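Local atomic coordinates of oxidized polyvinyl alcohol hydrolase (Sphingopyxis, PDB entry 3WLA), a protein that hydrolyses beta-diketones such as 4,6-nonanedione and cleaves oxidized polyvinyl alcohol in the second step of polyvinyl alcohol degradation. Residues A[51-56]-A[83-88]; A[111-116]-A[161-166]; A[186-191]-A[253-258]. One frame throughout, in Å; residues are numbered along the deposited sequence.

Contact 1 (A[51-56]-A[83-88]); sequences VPMVGT and ISPVRQ. With SO4 (sulfate ion), chain D.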
# COMPACT_ATOMS: atom_id res chain seq x y z
N VAL A 51 -4.99 -7.27 -1.96
CA VAL A 51 -4.21 -6.89 -3.14
C VAL A 51 -2.80 -6.50 -2.66
O VAL A 51 -2.52 -5.32 -2.37
CB VAL A 51 -4.91 -5.70 -3.89
CG1 VAL A 51 -4.06 -5.23 -5.06
CG2 VAL A 51 -6.27 -6.14 -4.37
N PRO A 52 -1.91 -7.49 -2.50
CA PRO A 52 -0.55 -7.23 -2.04
C PRO A 52 0.37 -6.73 -3.14
O PRO A 52 0.38 -7.30 -4.21
CB PRO A 52 -0.11 -8.61 -1.50
CG PRO A 52 -0.76 -9.56 -2.51
CD PRO A 52 -2.15 -8.94 -2.68
N MET A 53 1.18 -5.71 -2.85
CA MET A 53 2.10 -5.12 -3.83
C MET A 53 3.54 -5.16 -3.43
O MET A 53 3.87 -4.82 -2.25
CB MET A 53 1.75 -3.64 -4.07
CG MET A 53 0.48 -3.50 -4.86
SD MET A 53 -0.03 -1.84 -5.16
CE MET A 53 -0.46 -1.33 -3.32
N VAL A 54 4.40 -5.56 -4.38
CA VAL A 54 5.85 -5.59 -4.16
C VAL A 54 6.36 -4.15 -4.22
O VAL A 54 5.66 -3.23 -4.64
CB VAL A 54 6.64 -6.36 -5.28
CG1 VAL A 54 6.44 -7.87 -5.14
CG2 VAL A 54 6.11 -5.93 -6.65
N GLY A 55 7.63 -4.03 -3.86
CA GLY A 55 8.32 -2.78 -3.88
C GLY A 55 9.25 -2.63 -5.07
O GLY A 55 8.87 -2.76 -6.24
N THR A 56 10.50 -2.37 -4.79
CA THR A 56 11.42 -2.09 -5.88
C THR A 56 12.13 -3.30 -6.49
O THR A 56 12.34 -3.35 -7.73
CB THR A 56 12.54 -1.14 -5.42
OG1 THR A 56 11.96 0.02 -4.78
CG2 THR A 56 13.51 -0.82 -6.62
N ILE A 83 -5.28 -10.73 -5.24
CA ILE A 83 -4.95 -10.27 -6.60
C ILE A 83 -3.65 -9.43 -6.47
O ILE A 83 -3.64 -8.42 -5.77
CB ILE A 83 -6.08 -9.38 -7.19
CG1 ILE A 83 -7.42 -10.09 -7.11
CG2 ILE A 83 -5.79 -9.04 -8.68
CD1 ILE A 83 -8.56 -9.12 -7.30
N SER A 84 -2.56 -9.86 -7.08
CA SER A 84 -1.32 -9.09 -6.98
C SER A 84 -1.05 -8.49 -8.37
O SER A 84 -0.94 -9.24 -9.36
CB SER A 84 -0.16 -9.99 -6.57
OG SER A 84 0.98 -9.19 -6.21
N PRO A 85 -0.99 -7.15 -8.45
CA PRO A 85 -0.75 -6.39 -9.69
C PRO A 85 0.70 -6.32 -10.05
O PRO A 85 1.55 -6.24 -9.18
CB PRO A 85 -1.33 -5.03 -9.39
CG PRO A 85 -0.91 -4.85 -7.92
CD PRO A 85 -1.14 -6.22 -7.29
N VAL A 86 0.97 -6.35 -11.35
CA VAL A 86 2.32 -6.24 -11.85
C VAL A 86 2.68 -4.76 -12.13
O VAL A 86 1.88 -3.98 -12.71
CB VAL A 86 2.50 -7.09 -13.15
CG1 VAL A 86 3.91 -6.87 -13.71
CG2 VAL A 86 2.29 -8.62 -12.80
N ARG A 87 3.89 -4.36 -11.73
CA ARG A 87 4.33 -2.96 -11.91
C ARG A 87 4.49 -2.64 -13.42
O ARG A 87 4.96 -3.50 -14.16
CB ARG A 87 5.69 -2.75 -11.22
CG ARG A 87 5.65 -2.81 -9.66
CD ARG A 87 7.05 -3.04 -9.08
NE ARG A 87 7.50 -4.35 -9.58
CZ ARG A 87 8.71 -4.87 -9.40
NH1 ARG A 87 9.64 -4.20 -8.70
NH2 ARG A 87 8.98 -6.08 -9.96
N GLN A 88 4.16 -1.42 -13.84
CA GLN A 88 4.31 -1.02 -15.25
C GLN A 88 5.71 -1.34 -15.79
O GLN A 88 5.85 -1.90 -16.88
CB GLN A 88 4.07 0.48 -15.43
CG GLN A 88 2.68 0.92 -15.20
CD GLN A 88 2.51 2.42 -15.23
OE1 GLN A 88 1.89 3.00 -14.32
NE2 GLN A 88 3.03 3.06 -16.27
S SO4 D . 12.37 -2.89 -1.94
O1 SO4 D . 11.55 -1.72 -2.29
O2 SO4 D . 12.01 -4.04 -2.82
O3 SO4 D . 13.76 -2.59 -2.20
O4 SO4 D . 12.23 -3.28 -0.53
O HOH W 1 2.90 -7.10 -6.97
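V51 lies against I83, and P52 against S84, where two neighbouring parallel strands of the alpha/beta-hydrolase sheet end, the ends of a beta-alpha-beta unit running through helix 60-65. The short strand segments 51-53 and 83-85 diverge by 34°, and side chains and a water help to join them. The apolar contacts come first: CG1 of V51 packs on the ring of P85, and CG of M53 meets P85 CG at 3.6 Å, its chain crossing the proline at about a right angle. Among the polar contacts, S84 OG, anti to its backbone N (chi1 -168°), donates to P52 O at 2.8 Å, nearly in line with the carbonyl. A water donates to S84 OG and P85 O and weakly accepts from V54 N, linking the two segments. Further on, R87 reaches across with its chain bent at chi3. V54 CG2 lies over one face of its guanidinium, toward the rim, and NH2 is held by G97 O. T56, in turn, holds a sulfate, probably from the crystallisation liquor, its N donating to O1 at 2.8 Å, close to S162, the probable nucleophile. R87 NH1 spans G55 O and T56 O, each 3.0 Å away, through two weak bonds.

Contact 2 (A[111-116]-A[161-166]); sequences WNPWND and ISAGGT. With SO4 (sulfate ion), chain D.
The 111-116 loop closes on the methyl of A163: this CB points into the loop and meets W111, P113 and W114. The two tryptophans present ring edges to this methyl, W114 through CD1 at 3.9 Å and W111 through its own CD1 at 4.2 Å, while P113 adds CB at 3.9 Å. With CG anti to its carbonyl carbon, W114 also runs its pyrrole side along the first helical turn, NE1 coming to 3.8 Å from G164 CA. That N-H is spent on V54 O, and the W111 N-H on T56 OG1, so both rings are held in rotation by bonds to the loop after strand 47-53.

D116 meets T166 instead. Its CG sits between backbone N and carbonyl carbon (chi1 58°), which lays the carboxylate obliquely over the threonine methyl, CG to CG2 3.3 Å. OD1 accepts from Y190 OH, and a water bridges OD2 (2.9 Å) to T166 OG1, which is also bonded to E188 N. An alanine in place of D116 would probably leave Y190 OH and the bridging water without their acceptor and open a gap beside T166.

S162, by similarity a charge-relay residue, occupies the strained turn of a probable nucleophile elbow, phi/psi 57°/-122°; its OG meets sulfate O1 at 2.6 Å and is also hydrogen-bonded to H285 NE2. The contact thus seats the loop between strand 81-85 and helix 133-145 on the N-terminal turn of helix 163-174, directly after strand 155-161.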
# COMPACT_ATOMS: atom_id res chain seq x y z
N TRP A 111 9.51 7.78 -7.88
CA TRP A 111 10.26 6.52 -7.93
C TRP A 111 9.56 5.67 -8.99
O TRP A 111 8.32 5.68 -9.10
CB TRP A 111 10.18 5.83 -6.53
CG TRP A 111 11.26 4.82 -6.20
CD1 TRP A 111 11.10 3.47 -5.80
CD2 TRP A 111 12.66 5.07 -6.14
NE1 TRP A 111 12.32 2.91 -5.50
CE2 TRP A 111 13.29 3.86 -5.70
CE3 TRP A 111 13.46 6.20 -6.42
CZ2 TRP A 111 14.69 3.77 -5.54
CZ3 TRP A 111 14.84 6.11 -6.25
CH2 TRP A 111 15.43 4.91 -5.82
N ASN A 112 10.35 4.94 -9.76
CA ASN A 112 9.80 4.19 -10.85
C ASN A 112 8.90 2.96 -10.58
O ASN A 112 8.00 2.71 -11.35
CB ASN A 112 10.94 3.76 -11.79
CG ASN A 112 10.45 3.50 -13.22
OD1 ASN A 112 9.55 4.16 -13.68
ND2 ASN A 112 11.06 2.56 -13.90
N PRO A 113 9.13 2.18 -9.52
CA PRO A 113 8.22 1.02 -9.39
C PRO A 113 6.70 1.22 -9.47
O PRO A 113 5.99 0.45 -10.15
CB PRO A 113 8.63 0.40 -8.05
CG PRO A 113 10.09 0.76 -7.93
CD PRO A 113 10.11 2.23 -8.42
N TRP A 114 6.22 2.23 -8.75
CA TRP A 114 4.78 2.50 -8.73
C TRP A 114 4.61 3.99 -8.83
O TRP A 114 5.46 4.73 -8.32
CB TRP A 114 4.11 2.04 -7.41
CG TRP A 114 4.06 0.53 -7.20
CD1 TRP A 114 4.82 -0.21 -6.32
CD2 TRP A 114 3.21 -0.39 -7.87
NE1 TRP A 114 4.48 -1.53 -6.41
CE2 TRP A 114 3.49 -1.69 -7.35
CE3 TRP A 114 2.23 -0.26 -8.87
CZ2 TRP A 114 2.82 -2.86 -7.79
CZ3 TRP A 114 1.56 -1.44 -9.32
CH2 TRP A 114 1.87 -2.72 -8.77
N ASN A 115 3.51 4.40 -9.48
CA ASN A 115 3.18 5.82 -9.64
C ASN A 115 2.64 6.19 -8.25
O ASN A 115 1.43 6.38 -8.07
CB ASN A 115 2.05 5.99 -10.66
CG ASN A 115 2.47 5.68 -12.11
OD1 ASN A 115 1.62 5.52 -12.98
ND2 ASN A 115 3.78 5.63 -12.37
N ASP A 116 3.55 6.26 -7.27
CA ASP A 116 3.15 6.51 -5.90
C ASP A 116 3.32 7.88 -5.28
O ASP A 116 2.98 8.06 -4.14
CB ASP A 116 3.80 5.47 -4.97
CG ASP A 116 5.33 5.47 -5.05
OD1 ASP A 116 5.93 6.55 -5.33
OD2 ASP A 116 5.94 4.39 -4.83
N ILE A 161 4.77 -3.65 0.46
CA ILE A 161 6.03 -3.42 1.12
C ILE A 161 6.83 -2.34 0.36
O ILE A 161 6.85 -2.34 -0.88
CB ILE A 161 6.81 -4.76 1.21
CG1 ILE A 161 8.21 -4.52 1.79
CG2 ILE A 161 7.00 -5.40 -0.24
CD1 ILE A 161 8.27 -3.82 3.22
N SER A 162 7.42 -1.39 1.08
CA SER A 162 8.27 -0.36 0.47
C SER A 162 7.54 0.46 -0.64
O SER A 162 6.54 1.09 -0.34
CB SER A 162 9.55 -1.08 -0.07
OG SER A 162 10.58 -0.14 -0.42
N ALA A 163 8.02 0.51 -1.88
CA ALA A 163 7.28 1.27 -2.91
C ALA A 163 5.81 0.77 -2.94
O ALA A 163 4.89 1.55 -3.18
CB ALA A 163 7.96 1.10 -4.32
N GLY A 164 5.59 -0.52 -2.68
CA GLY A 164 4.22 -1.01 -2.66
C GLY A 164 3.42 -0.46 -1.47
O GLY A 164 2.22 -0.33 -1.55
N GLY A 165 4.10 -0.16 -0.37
CA GLY A 165 3.39 0.43 0.79
C GLY A 165 3.11 1.89 0.46
O GLY A 165 2.07 2.43 0.81
N THR A 166 4.05 2.52 -0.26
CA THR A 166 3.89 3.93 -0.70
C THR A 166 2.66 4.05 -1.61
O THR A 166 1.81 4.96 -1.47
CB THR A 166 5.10 4.42 -1.50
OG1 THR A 166 6.31 4.23 -0.73
CG2 THR A 166 4.93 5.95 -1.82
S SO4 D . 12.37 -2.89 -1.94
O1 SO4 D . 11.55 -1.72 -2.29
O2 SO4 D . 12.01 -4.04 -2.82
O3 SO4 D . 13.76 -2.59 -2.20
O4 SO4 D . 12.23 -3.28 -0.53
O HOH W 2 8.13 4.50 -2.92

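Contact 3 (A[186-191]-A[253-258]); sequences SGEWYS and LCSDYR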
# COMPACT_ATOMS: atom_id res chain seq x y z
N SER A 186 6.04 -0.14 5.65
CA SER A 186 7.21 0.68 5.37
C SER A 186 7.11 1.43 4.04
O SER A 186 7.94 1.25 3.15
CB SER A 186 8.48 -0.15 5.38
OG SER A 186 8.55 -0.96 6.53
N GLY A 187 6.08 2.27 3.94
CA GLY A 187 5.88 3.05 2.77
C GLY A 187 6.38 4.44 2.95
O GLY A 187 6.52 4.91 4.08
N GLU A 188 6.69 5.11 1.86
CA GLU A 188 7.15 6.48 1.95
C GLU A 188 5.94 7.41 2.11
O GLU A 188 4.82 7.03 1.82
CB GLU A 188 7.87 6.89 0.70
CG GLU A 188 9.41 7.01 0.82
CD GLU A 188 9.89 8.25 1.61
OE1 GLU A 188 9.07 9.17 1.93
OE2 GLU A 188 11.11 8.27 1.92
N TRP A 189 6.20 8.63 2.53
CA TRP A 189 5.15 9.65 2.66
C TRP A 189 5.56 10.87 1.82
O TRP A 189 4.71 11.75 1.46
CB TRP A 189 4.96 10.05 4.14
CG TRP A 189 3.74 10.92 4.37
CD1 TRP A 189 3.72 12.27 4.66
CD2 TRP A 189 2.39 10.48 4.39
NE1 TRP A 189 2.42 12.68 4.87
CE2 TRP A 189 1.59 11.60 4.71
CE3 TRP A 189 1.78 9.24 4.18
CZ2 TRP A 189 0.20 11.51 4.81
CZ3 TRP A 189 0.39 9.14 4.29
CH2 TRP A 189 -0.38 10.27 4.60
N TYR A 190 6.84 10.89 1.45
CA TYR A 190 7.46 11.98 0.71
C TYR A 190 7.04 13.28 1.41
O TYR A 190 6.41 14.14 0.83
CB TYR A 190 6.99 12.01 -0.75
CG TYR A 190 7.26 10.74 -1.49
CD1 TYR A 190 8.53 10.17 -1.53
CD2 TYR A 190 6.22 10.10 -2.22
CE1 TYR A 190 8.77 8.99 -2.28
CE2 TYR A 190 6.46 8.94 -2.96
CZ TYR A 190 7.72 8.40 -2.99
OH TYR A 190 7.96 7.31 -3.79
N SER A 191 7.34 13.39 2.69
CA SER A 191 6.93 14.59 3.41
C SER A 191 7.41 15.87 2.81
O SER A 191 8.52 15.96 2.29
CB SER A 191 7.37 14.51 4.85
OG SER A 191 6.99 13.27 5.37
N LEU A 253 21.78 6.53 1.77
CA LEU A 253 20.56 6.44 2.52
C LEU A 253 19.57 7.45 1.97
O LEU A 253 19.78 8.66 2.08
CB LEU A 253 20.86 6.78 3.97
CG LEU A 253 19.66 6.79 4.91
CD1 LEU A 253 18.90 5.40 4.92
CD2 LEU A 253 20.20 7.10 6.28
N CYS A 254 18.51 7.01 1.36
CA CYS A 254 17.57 8.01 0.90
C CYS A 254 16.13 7.94 1.43
O CYS A 254 15.35 8.80 1.10
CB CYS A 254 17.60 8.12 -0.61
SG CYS A 254 17.63 6.57 -1.43
N SER A 255 15.77 6.90 2.19
CA SER A 255 14.46 6.84 2.84
C SER A 255 14.65 6.24 4.23
O SER A 255 15.37 5.24 4.39
CB SER A 255 13.48 5.93 2.11
OG SER A 255 13.04 6.52 0.92
N ASP A 256 14.03 6.86 5.22
CA ASP A 256 14.08 6.36 6.58
C ASP A 256 12.60 6.19 6.93
O ASP A 256 11.85 7.16 6.98
CB ASP A 256 14.72 7.41 7.46
CG ASP A 256 14.71 7.03 8.94
OD1 ASP A 256 13.97 6.16 9.40
OD2 ASP A 256 15.47 7.67 9.65
N TYR A 257 12.15 4.98 7.14
CA TYR A 257 10.76 4.79 7.39
C TYR A 257 10.26 5.13 8.78
O TYR A 257 9.12 4.87 9.07
CB TYR A 257 10.34 3.38 7.03
CG TYR A 257 10.64 3.18 5.55
CD1 TYR A 257 9.72 3.57 4.57
CD2 TYR A 257 11.92 2.73 5.14
CE1 TYR A 257 10.08 3.54 3.19
CE2 TYR A 257 12.28 2.70 3.79
CZ TYR A 257 11.35 3.10 2.83
OH TYR A 257 11.72 3.02 1.51
N ARG A 258 11.10 5.71 9.62
CA ARG A 258 10.60 6.08 10.95
C ARG A 258 9.74 7.33 10.74
O ARG A 258 8.54 7.34 11.05
CB ARG A 258 11.79 6.36 11.90
CG ARG A 258 11.43 6.78 13.34
CD ARG A 258 12.71 7.40 13.92
NE ARG A 258 13.75 6.38 14.02
CZ ARG A 258 13.76 5.48 14.98
NH1 ARG A 258 12.81 5.52 15.92
NH2 ARG A 258 14.63 4.48 14.98
O HOH W 3 12.33 9.11 4.47
O HOH W 4 12.99 10.06 1.32
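The ring of Y257 lies with one face over S186 CB, which is 4.0 Å from its CG, and with its edge toward the backbone of G187 and E188. S186 O comes to 3.1 Å from Y257 CE1, so the tyrosine is fitted closely to the turn after strand 181-185. The ring also stacks with H285, and S186 OG is bonded to D243; H285 and D243 would complete a Ser-His-Asp triad with S162, consistent with this contact lining the active site.

The second flat group is the E188 carboxylate, brought round by a bend at chi2 (-73°). OE2 takes a 2.8 Å hydrogen bond from S255 OG on its anti lone pair, the side away from OE1. Two waters lie within hydrogen-bonding distance of OE2, one also accepting from D256 N, the other also near C254 O. OE1 folds back on its own loop and is gripped by Y190 N at 2.9 Å and W189 N at 3.0 Å. The N-H groups and the serine hydroxyl would probably help to stabilise the negative charge.

D256 caps the following helix through OD1, which accepts from R258 N. Through S255 and Y257 the loop between strand 181-185 and helix 201-210 is joined to strand 253-256, partner of 244-246 across a classic beta bulge at C254 and S255, and to the start of helix 257-269.

The three contacts follow one another along the chain and line up across the C-terminal ends of the central parallel strands, where alpha/beta-hydrolases place their active site. Contact 1 joins strands 47-53 and 81-85, contact 2 follows strand 155-161, and contact 3 begins after strand 181-185. Centres of contacts 1 and 2 are about 9 Å apart, and the two share the sulfate; those of contacts 2 and 3 are about 11 Å apart, bridged at D116 with Y190 and T166 with E188. Contacts 1 and 3, with centres about 19 Å apart, do not touch. Contact 2 therefore connects the flanking pair, and loops distant in sequence gather round S162.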